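PDB 4WVR: down syndrome cell adhesion molecule, isoform AK from Drosophila melanogaster, which probably mediates isoform-specific homophilic recognition between cells, the seventh immunoglobulin domain of this adhesion receptor being the part studied here. Local coordinates for residues K34-W43 with I59-L69; I50-T58 with L69-H78. All coordinates share one frame; numbering follows the deposited sequence.

Contact 1: residues K34-W43 with I59-L69; sequences KGDVPITIKW and ILKLSPKTSVL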
loop_
_atom_site.group_PDB
_atom_site.type_symbol
_atom_site.label_atom_id
_atom_site.label_comp_id
_atom_site.label_asym_id
_atom_site.label_seq_id
_atom_site.Cartn_x
_atom_site.Cartn_y
_atom_site.Cartn_z
ATOM N N LYS A 34 0.563 13.838 -10.188
ATOM C CA LYS A 34 1.250 14.795 -11.044
ATOM C C LYS A 34 2.682 14.984 -10.567
ATOM O O LYS A 34 2.967 14.831 -9.379
ATOM C CB LYS A 34 0.515 16.138 -11.051
ATOM C CG LYS A 34 -0.944 16.045 -11.453
ATOM C CD LYS A 34 -1.088 15.593 -12.895
ATOM C CE LYS A 34 -2.547 15.573 -13.326
ATOM N NZ LYS A 34 -2.674 15.250 -14.776
ATOM N N GLY A 35 3.580 15.315 -11.491
ATOM C CA GLY A 35 4.955 15.631 -11.141
ATOM C C GLY A 35 5.973 15.058 -12.108
ATOM O O GLY A 35 5.846 13.914 -12.544
ATOM N N ASP A 36 6.986 15.851 -12.444
ATOM C CA ASP A 36 8.048 15.389 -13.334
ATOM C C ASP A 36 9.063 14.532 -12.594
ATOM O O ASP A 36 9.452 14.844 -11.470
ATOM C CB ASP A 36 8.770 16.567 -13.997
ATOM C CG ASP A 36 7.911 17.284 -15.017
ATOM O OD1 ASP A 36 7.657 16.706 -16.095
ATOM O OD2 ASP A 36 7.520 18.441 -14.756
ATOM N N VAL A 37 9.494 13.455 -13.240
ATOM C CA VAL A 37 10.539 12.594 -12.702
ATOM C C VAL A 37 11.908 13.187 -13.040
ATOM O O VAL A 37 12.041 13.899 -14.035
ATOM C CB VAL A 37 10.419 11.159 -13.256
ATOM C CG1 VAL A 37 9.207 10.464 -12.656
ATOM C CG2 VAL A 37 10.340 11.179 -14.775
ATOM N N PRO A 38 12.933 12.908 -12.212
ATOM C CA PRO A 38 12.925 12.064 -11.008
ATOM C C PRO A 38 12.307 12.744 -9.789
ATOM O O PRO A 38 12.358 13.967 -9.658
ATOM C CB PRO A 38 14.411 11.792 -10.770
ATOM C CG PRO A 38 15.081 13.015 -11.283
ATOM C CD PRO A 38 14.280 13.442 -12.487
ATOM N N ILE A 39 11.731 11.938 -8.903
ATOM C CA ILE A 39 11.105 12.444 -7.690
ATOM C C ILE A 39 11.675 11.729 -6.475
ATOM O O ILE A 39 11.731 10.499 -6.442
ATOM C CB ILE A 39 9.574 12.256 -7.722
ATOM C CG1 ILE A 39 8.969 12.989 -8.919
ATOM C CG2 ILE A 39 8.945 12.751 -6.428
ATOM C CD1 ILE A 39 7.508 12.680 -9.149
ATOM N N THR A 40 12.109 12.501 -5.484
ATOM C CA THR A 40 12.584 11.928 -4.234
ATOM C C THR A 40 11.416 11.778 -3.269
ATOM O O THR A 40 10.657 12.721 -3.053
ATOM C CB THR A 40 13.687 12.791 -3.589
ATOM O OG1 THR A 40 14.841 12.801 -4.436
ATOM C CG2 THR A 40 14.080 12.230 -2.230
ATOM N N ILE A 41 11.263 10.587 -2.704
ATOM C CA ILE A 41 10.160 10.331 -1.787
ATOM C C ILE A 41 10.682 9.831 -0.450
ATOM O O ILE A 41 11.310 8.776 -0.372
ATOM C CB ILE A 41 9.167 9.306 -2.367
ATOM C CG1 ILE A 41 8.703 9.743 -3.758
ATOM C CG2 ILE A 41 7.981 9.153 -1.445
ATOM C CD1 ILE A 41 7.766 8.763 -4.429
ATOM N N LYS A 42 10.424 10.598 0.604
ATOM C CA LYS A 42 10.935 10.256 1.924
ATOM C C LYS A 42 9.849 10.355 2.984
ATOM O O LYS A 42 8.793 10.947 2.756
ATOM C CB LYS A 42 12.108 11.162 2.290
ATOM C CG LYS A 42 11.784 12.634 2.211
ATOM C CD LYS A 42 13.023 13.474 2.462
ATOM C CE LYS A 42 12.700 14.954 2.411
ATOM N NZ LYS A 42 13.916 15.775 2.654
ATOM N N TRP A 43 10.119 9.775 4.148
ATOM C CA TRP A 43 9.124 9.678 5.203
ATOM C C TRP A 43 9.608 10.278 6.518
ATOM O O TRP A 43 10.801 10.261 6.824
ATOM C CB TRP A 43 8.735 8.215 5.429
ATOM C CG TRP A 43 8.042 7.564 4.269
ATOM C CD1 TRP A 43 8.628 7.004 3.169
ATOM C CD2 TRP A 43 6.631 7.384 4.105
ATOM N NE1 TRP A 43 7.669 6.494 2.329
ATOM C CE2 TRP A 43 6.433 6.714 2.881
ATOM C CE3 TRP A 43 5.512 7.732 4.871
ATOM C CZ2 TRP A 43 5.165 6.382 2.406
ATOM C CZ3 TRP A 43 4.249 7.398 4.399
ATOM C CH2 TRP A 43 4.088 6.732 3.178
ATOM N N ILE A 59 10.410 0.614 4.485
ATOM C CA ILE A 59 10.202 1.654 3.485
ATOM C C ILE A 59 10.828 1.217 2.164
ATOM O O ILE A 59 12.004 0.861 2.122
ATOM C CB ILE A 59 10.812 2.997 3.929
ATOM C CG1 ILE A 59 10.085 3.528 5.169
ATOM C CG2 ILE A 59 10.764 4.011 2.800
ATOM C CD1 ILE A 59 10.664 4.812 5.716
ATOM N N LEU A 60 10.046 1.237 1.089
ATOM C CA LEU A 60 10.554 0.817 -0.214
ATOM C C LEU A 60 10.047 1.691 -1.353
ATOM O O LEU A 60 8.840 1.894 -1.510
ATOM C CB LEU A 60 10.180 -0.643 -0.491
ATOM C CG LEU A 60 10.593 -1.151 -1.875
ATOM C CD1 LEU A 60 12.109 -1.236 -1.975
ATOM C CD2 LEU A 60 9.952 -2.498 -2.182
ATOM N N LYS A 61 10.975 2.205 -2.155
ATOM C CA LYS A 61 10.602 2.893 -3.383
ATOM C C LYS A 61 10.196 1.871 -4.439
ATOM O O LYS A 61 11.043 1.217 -5.043
ATOM C CB LYS A 61 11.742 3.769 -3.900
ATOM C CG LYS A 61 11.298 4.756 -4.968
ATOM C CD LYS A 61 11.487 6.190 -4.512
ATOM C CE LYS A 61 11.243 7.177 -5.650
ATOM N NZ LYS A 61 12.337 7.176 -6.656
ATOM N N LEU A 62 8.893 1.754 -4.658
ATOM C CA LEU A 62 8.336 0.714 -5.512
ATOM C C LEU A 62 8.469 1.053 -6.995
ATOM O O LEU A 62 8.578 0.167 -7.844
ATOM C CB LEU A 62 6.866 0.492 -5.154
ATOM C CG LEU A 62 6.158 -0.694 -5.809
ATOM C CD1 LEU A 62 6.824 -1.990 -5.395
ATOM C CD2 LEU A 62 4.680 -0.704 -5.449
ATOM N N SER A 63 8.454 2.345 -7.301
ATOM C CA SER A 63 8.508 2.813 -8.678
ATOM C C SER A 63 9.002 4.255 -8.654
ATOM O O SER A 63 9.217 4.805 -7.574
ATOM C CB SER A 63 7.134 2.701 -9.339
ATOM O OG SER A 63 6.300 3.775 -8.945
ATOM N N PRO A 64 9.204 4.876 -9.832
ATOM C CA PRO A 64 9.616 6.286 -9.786
ATOM C C PRO A 64 8.603 7.224 -9.126
ATOM O O PRO A 64 8.974 8.348 -8.787
ATOM C CB PRO A 64 9.797 6.651 -11.270
ATOM C CG PRO A 64 9.172 5.532 -12.046
ATOM C CD PRO A 64 9.330 4.323 -11.192
ATOM N N LYS A 65 7.362 6.777 -8.935
ATOM C CA LYS A 65 6.332 7.642 -8.367
ATOM C C LYS A 65 5.573 7.029 -7.189
ATOM O O LYS A 65 4.508 7.524 -6.808
ATOM C CB LYS A 65 5.327 8.045 -9.447
ATOM C CG LYS A 65 5.878 9.020 -10.474
ATOM C CD LYS A 65 4.755 9.660 -11.270
ATOM C CE LYS A 65 5.272 10.783 -12.148
ATOM N NZ LYS A 65 4.159 11.565 -12.755
ATOM N N THR A 66 6.110 5.963 -6.607
ATOM C CA THR A 66 5.422 5.311 -5.498
ATOM C C THR A 66 6.388 4.796 -4.440
ATOM O O THR A 66 7.374 4.122 -4.756
ATOM C CB THR A 66 4.551 4.143 -5.996
ATOM O OG1 THR A 66 3.535 4.648 -6.872
ATOM C CG2 THR A 66 3.888 3.427 -4.824
ATOM N N SER A 67 6.107 5.129 -3.183
ATOM C CA SER A 67 6.861 4.581 -2.066
ATOM C C SER A 67 5.911 3.890 -1.096
ATOM O O SER A 67 4.844 4.420 -0.782
ATOM C CB SER A 67 7.650 5.677 -1.348
ATOM O OG SER A 67 8.313 5.164 -0.203
ATOM N N VAL A 68 6.306 2.711 -0.627
ATOM C CA VAL A 68 5.465 1.909 0.261
ATOM C C VAL A 68 6.025 1.831 1.677
ATOM O O VAL A 68 7.195 1.506 1.876
ATOM C CB VAL A 68 5.308 0.475 -0.261
ATOM C CG1 VAL A 68 4.254 -0.264 0.551
ATOM C CG2 VAL A 68 4.948 0.487 -1.736
ATOM N N LEU A 69 5.181 2.116 2.662
ATOM C CA LEU A 69 5.581 1.995 4.056
ATOM C C LEU A 69 4.817 0.840 4.693
ATOM O O LEU A 69 3.607 0.718 4.513
ATOM C CB LEU A 69 5.332 3.306 4.811
ATOM C CG LEU A 69 5.799 3.399 6.269
ATOM C CD1 LEU A 69 6.249 4.810 6.595
ATOM C CD2 LEU A 69 4.692 2.964 7.228
HETATM O O HOH W 1 11.463 9.238 -9.557
HETATM O O HOH W 2 10.826 5.746 -0.755
#
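W43 donates from NE1 to S67 OG at 2.9 Å, almost straight (176°) and in the indole plane. With chi1 at 176°, OG of S67 points away from its own N and toward the indole, and a water links the same hydroxyl to I41 O. At the other end K65 is extended beyond CG, its NZ donating to G35 O at 2.9 Å in the carbonyl plane; Q33 O is a second acceptor. K61 NZ, its chain bent across I41 CD1, makes a weak bond to I39 O, and a second water joins I39 N to P64 O. L69 CD1 lies over one face of the indole, 3.8 Å from the centroid of the W43 six-membered ring, a CH-pi contact, and I59 CG2 comes 3.7 Å from W43 CD1. I41 CG2 presses on S67 CB at 3.5 Å, tighter than usual, and V37 CG1 rests beside P64 CB. The W43 end belongs to the core of the immunoglobulin sandwich, W43 touching C84 and C30, which form the disulfide. S67 satisfies the buried indole N-H and, with L69 on one face, probably holds the ring's rotation, while the K65 ammonium pins the carbonyls of G35 and Q33.

Contact 2: residues I50-T58 with L69-H78; sequences IINGEEGIT and LNIAAVEQDH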
loop_
_atom_site.group_PDB
_atom_site.type_symbol
_atom_site.label_atom_id
_atom_site.label_comp_id
_atom_site.label_asym_id
_atom_site.label_seq_id
_atom_site.Cartn_x
_atom_site.Cartn_y
_atom_site.Cartn_z
ATOM N N ILE A 50 12.616 8.885 8.734
ATOM C CA ILE A 50 12.639 7.435 8.842
ATOM C C ILE A 50 13.406 6.836 7.679
ATOM O O ILE A 50 13.236 7.255 6.537
ATOM C CB ILE A 50 11.225 6.818 8.833
ATOM C CG1 ILE A 50 10.215 7.716 9.541
ATOM C CG2 ILE A 50 11.248 5.422 9.445
ATOM C CD1 ILE A 50 8.792 7.241 9.347
ATOM N N ILE A 51 14.242 5.848 7.969
ATOM C CA ILE A 51 14.887 5.080 6.916
ATOM C C ILE A 51 14.399 3.643 6.997
ATOM O O ILE A 51 13.866 3.227 8.026
ATOM C CB ILE A 51 16.422 5.119 7.028
ATOM C CG1 ILE A 51 16.873 4.483 8.344
ATOM C CG2 ILE A 51 16.924 6.552 6.914
ATOM C CD1 ILE A 51 18.364 4.490 8.546
ATOM N N ASN A 52 14.575 2.899 5.909
ATOM C CA ASN A 52 14.150 1.505 5.838
ATOM C C ASN A 52 14.688 0.675 7.005
ATOM O O ASN A 52 15.898 0.618 7.235
ATOM C CB ASN A 52 14.600 0.895 4.508
ATOM C CG ASN A 52 14.058 -0.503 4.291
ATOM O OD1 ASN A 52 12.981 -0.852 4.777
ATOM N ND2 ASN A 52 14.805 -1.315 3.552
ATOM N N GLY A 53 13.777 0.055 7.750
ATOM C CA GLY A 53 14.146 -0.786 8.874
ATOM C C GLY A 53 14.112 -0.095 10.227
ATOM O O GLY A 53 14.041 -0.758 11.261
ATOM N N GLU A 54 14.162 1.234 10.223
ATOM C CA GLU A 54 14.217 2.005 11.465
ATOM C C GLU A 54 12.940 1.856 12.290
ATOM O O GLU A 54 11.831 2.023 11.774
ATOM C CB GLU A 54 14.479 3.482 11.160
ATOM C CG GLU A 54 14.609 4.365 12.391
ATOM C CD GLU A 54 15.071 5.773 12.057
ATOM O OE1 GLU A 54 15.393 6.036 10.874
ATOM O OE2 GLU A 54 15.116 6.615 12.982
ATOM N N GLU A 55 13.109 1.539 13.573
ATOM C CA GLU A 55 11.992 1.268 14.481
ATOM C C GLU A 55 11.083 0.161 13.940
ATOM O O GLU A 55 9.884 0.137 14.218
ATOM C CB GLU A 55 11.174 2.539 14.739
ATOM C CG GLU A 55 11.923 3.634 15.488
ATOM C CD GLU A 55 12.290 3.237 16.907
ATOM O OE1 GLU A 55 11.442 2.637 17.599
ATOM O OE2 GLU A 55 13.429 3.528 17.329
ATOM N N GLY A 56 11.660 -0.751 13.165
ATOM C CA GLY A 56 10.909 -1.852 12.591
ATOM C C GLY A 56 9.937 -1.417 11.511
ATOM O O GLY A 56 8.931 -2.083 11.268
ATOM N N ILE A 57 10.237 -0.297 10.861
ATOM C CA ILE A 57 9.395 0.223 9.787
ATOM C C ILE A 57 10.020 -0.020 8.417
ATOM O O ILE A 57 11.134 0.438 8.148
ATOM C CB ILE A 57 9.145 1.733 9.951
ATOM C CG1 ILE A 57 8.438 2.015 11.277
ATOM C CG2 ILE A 57 8.334 2.271 8.777
ATOM C CD1 ILE A 57 8.284 3.492 11.574
ATOM N N THR A 58 9.306 -0.737 7.555
ATOM C CA THR A 58 9.782 -0.985 6.196
ATOM C C THR A 58 9.428 0.171 5.262
ATOM O O THR A 58 8.296 0.650 5.249
ATOM C CB THR A 58 9.195 -2.293 5.616
ATOM O OG1 THR A 58 9.552 -3.401 6.457
ATOM C CG2 THR A 58 9.725 -2.539 4.212
ATOM N N LEU A 69 5.181 2.116 2.662
ATOM C CA LEU A 69 5.581 1.995 4.056
ATOM C C LEU A 69 4.817 0.840 4.693
ATOM O O LEU A 69 3.607 0.718 4.513
ATOM C CB LEU A 69 5.332 3.306 4.811
ATOM C CG LEU A 69 5.799 3.399 6.269
ATOM C CD1 LEU A 69 6.249 4.810 6.595
ATOM C CD2 LEU A 69 4.692 2.964 7.228
ATOM N N ASN A 70 5.530 -0.016 5.418
ATOM C CA ASN A 70 4.905 -1.135 6.117
ATOM C C ASN A 70 5.424 -1.267 7.539
ATOM O O ASN A 70 6.626 -1.171 7.786
ATOM C CB ASN A 70 5.134 -2.452 5.359
ATOM C CG ASN A 70 4.434 -3.633 6.014
ATOM O OD1 ASN A 70 5.076 -4.524 6.575
ATOM N ND2 ASN A 70 3.107 -3.638 5.957
ATOM N N ILE A 71 4.507 -1.478 8.473
ATOM C CA ILE A 71 4.880 -1.789 9.842
ATOM C C ILE A 71 4.434 -3.212 10.125
ATOM O O ILE A 71 3.259 -3.457 10.402
ATOM C CB ILE A 71 4.249 -0.816 10.848
ATOM C CG1 ILE A 71 4.561 0.629 10.452
ATOM C CG2 ILE A 71 4.741 -1.121 12.260
ATOM C CD1 ILE A 71 3.901 1.664 11.347
ATOM N N ALA A 72 5.377 -4.146 10.029
ATOM C CA ALA A 72 5.070 -5.574 10.093
ATOM C C ALA A 72 4.383 -5.977 11.397
ATOM O O ALA A 72 3.463 -6.798 11.392
ATOM C CB ALA A 72 6.343 -6.385 9.897
ATOM N N ALA A 73 4.839 -5.401 12.505
ATOM C CA ALA A 73 4.245 -5.648 13.816
ATOM C C ALA A 73 4.142 -4.339 14.588
ATOM O O ALA A 73 5.128 -3.862 15.149
ATOM C CB ALA A 73 5.060 -6.666 14.597
ATOM N N VAL A 74 2.946 -3.763 14.609
ATOM C CA VAL A 74 2.729 -2.467 15.242
ATOM C C VAL A 74 2.921 -2.525 16.755
ATOM O O VAL A 74 2.342 -3.372 17.431
ATOM C CB VAL A 74 1.317 -1.926 14.943
ATOM C CG1 VAL A 74 1.029 -0.688 15.782
ATOM C CG2 VAL A 74 1.164 -1.621 13.452
ATOM N N GLU A 75 3.750 -1.623 17.266
ATOM C CA GLU A 75 3.893 -1.409 18.700
ATOM C C GLU A 75 3.419 0.001 19.035
ATOM O O GLU A 75 3.170 0.807 18.136
ATOM C CB GLU A 75 5.344 -1.604 19.142
ATOM C CG GLU A 75 5.893 -3.001 18.895
ATOM C CD GLU A 75 7.384 -3.088 19.150
ATOM O OE1 GLU A 75 8.030 -2.024 19.269
ATOM O OE2 GLU A 75 7.910 -4.218 19.236
ATOM N N GLN A 76 3.298 0.305 20.321
ATOM C CA GLN A 76 2.841 1.627 20.734
ATOM C C GLN A 76 3.867 2.705 20.389
ATOM O O GLN A 76 3.531 3.883 20.282
ATOM C CB GLN A 76 2.529 1.633 22.233
ATOM C CG GLN A 76 1.352 0.737 22.599
ATOM C CD GLN A 76 0.819 1.004 23.990
ATOM O OE1 GLN A 76 1.220 1.966 24.646
ATOM N NE2 GLN A 76 -0.110 0.167 24.440
ATOM N N ASP A 77 5.116 2.290 20.202
ATOM C CA ASP A 77 6.184 3.189 19.773
ATOM C C ASP A 77 5.936 3.784 18.383
ATOM O O ASP A 77 6.542 4.789 18.010
ATOM C CB ASP A 77 7.524 2.450 19.778
ATOM C CG ASP A 77 8.211 2.490 21.129
ATOM O OD1 ASP A 77 7.563 2.894 22.118
ATOM O OD2 ASP A 77 9.400 2.115 21.201
ATOM N N HIS A 78 5.049 3.158 17.619
ATOM C CA HIS A 78 4.784 3.585 16.245
ATOM C C HIS A 78 3.709 4.662 16.185
ATOM O O HIS A 78 3.323 5.118 15.105
ATOM C CB HIS A 78 4.389 2.379 15.393
ATOM C CG HIS A 78 5.506 1.407 15.184
ATOM N ND1 HIS A 78 5.402 0.070 15.501
ATOM C CD2 HIS A 78 6.757 1.580 14.693
ATOM C CE1 HIS A 78 6.538 -0.539 15.214
ATOM N NE2 HIS A 78 7.378 0.355 14.723
HETATM O O HOH W 3 8.140 -3.588 9.205
HETATM O O HOH W 4 7.646 -4.051 12.678
HETATM O O HOH W 5 7.698 -5.284 6.259
#
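T58 and N70 form an antiparallel hydrogen-bonded pair, T58 N donating to N70 O at 2.7 Å and N70 N to T58 O at 2.9 Å; the chains part past I57 and I71. Farther along, H78 NE2 donates to E55 O at 2.6 Å, nearly along the C=O axis and close to the imidazole plane. On the far side of the ring, ND1 accepts from E75 N at 3.0 Å, so two bonds fix its rotation. I71 CG2 lies over one face of the imidazole, and I57 CG1 slides past H78 CD2 at 3.8 Å. A leucine in place of H78 would probably leave E55 O and E75 N without their mates and the 50-58 loop less firmly tied. I57 CG2 meets L69 CG at 3.7 Å. One water bridges G56 O, T58 OG1, N70 O and A72 N; another joins T58 OG1 to N70 OD1, while N70 ND2 bonds N25. The contact lies at the end of the hairpin of strands 57-63 and 66-71 away from its turn: I57, L69 and I71 pack on F82 of strand 80-87, H78 and I71 touch L99 of strand 92-99, and T58 and N70 face the second subunit.

How the contacts relate
Contacts 1 and 2 lie with their centres about 18 Å apart along one hairpin, strands 57-63 and 66-71, and share L69, whose side chain serves W43 in contact 1 and I57 in contact 2. Contact 1 runs across the sandwich to strand 40-45; contact 2 lies toward the opposite end of the hairpin from its turn. They are also joined directly: W43 O is 3.0 Å from I50 N, a probable hydrogen bond between strands 40-45 and 48-50, and N52 OD1 is 3.0 Å from I59 N. I59 CD1 packs on I50 O at 3.6 Å. Both reach the second subunit, T66 bonding N25 of that chain, consistent with a hairpin used in dimerisation.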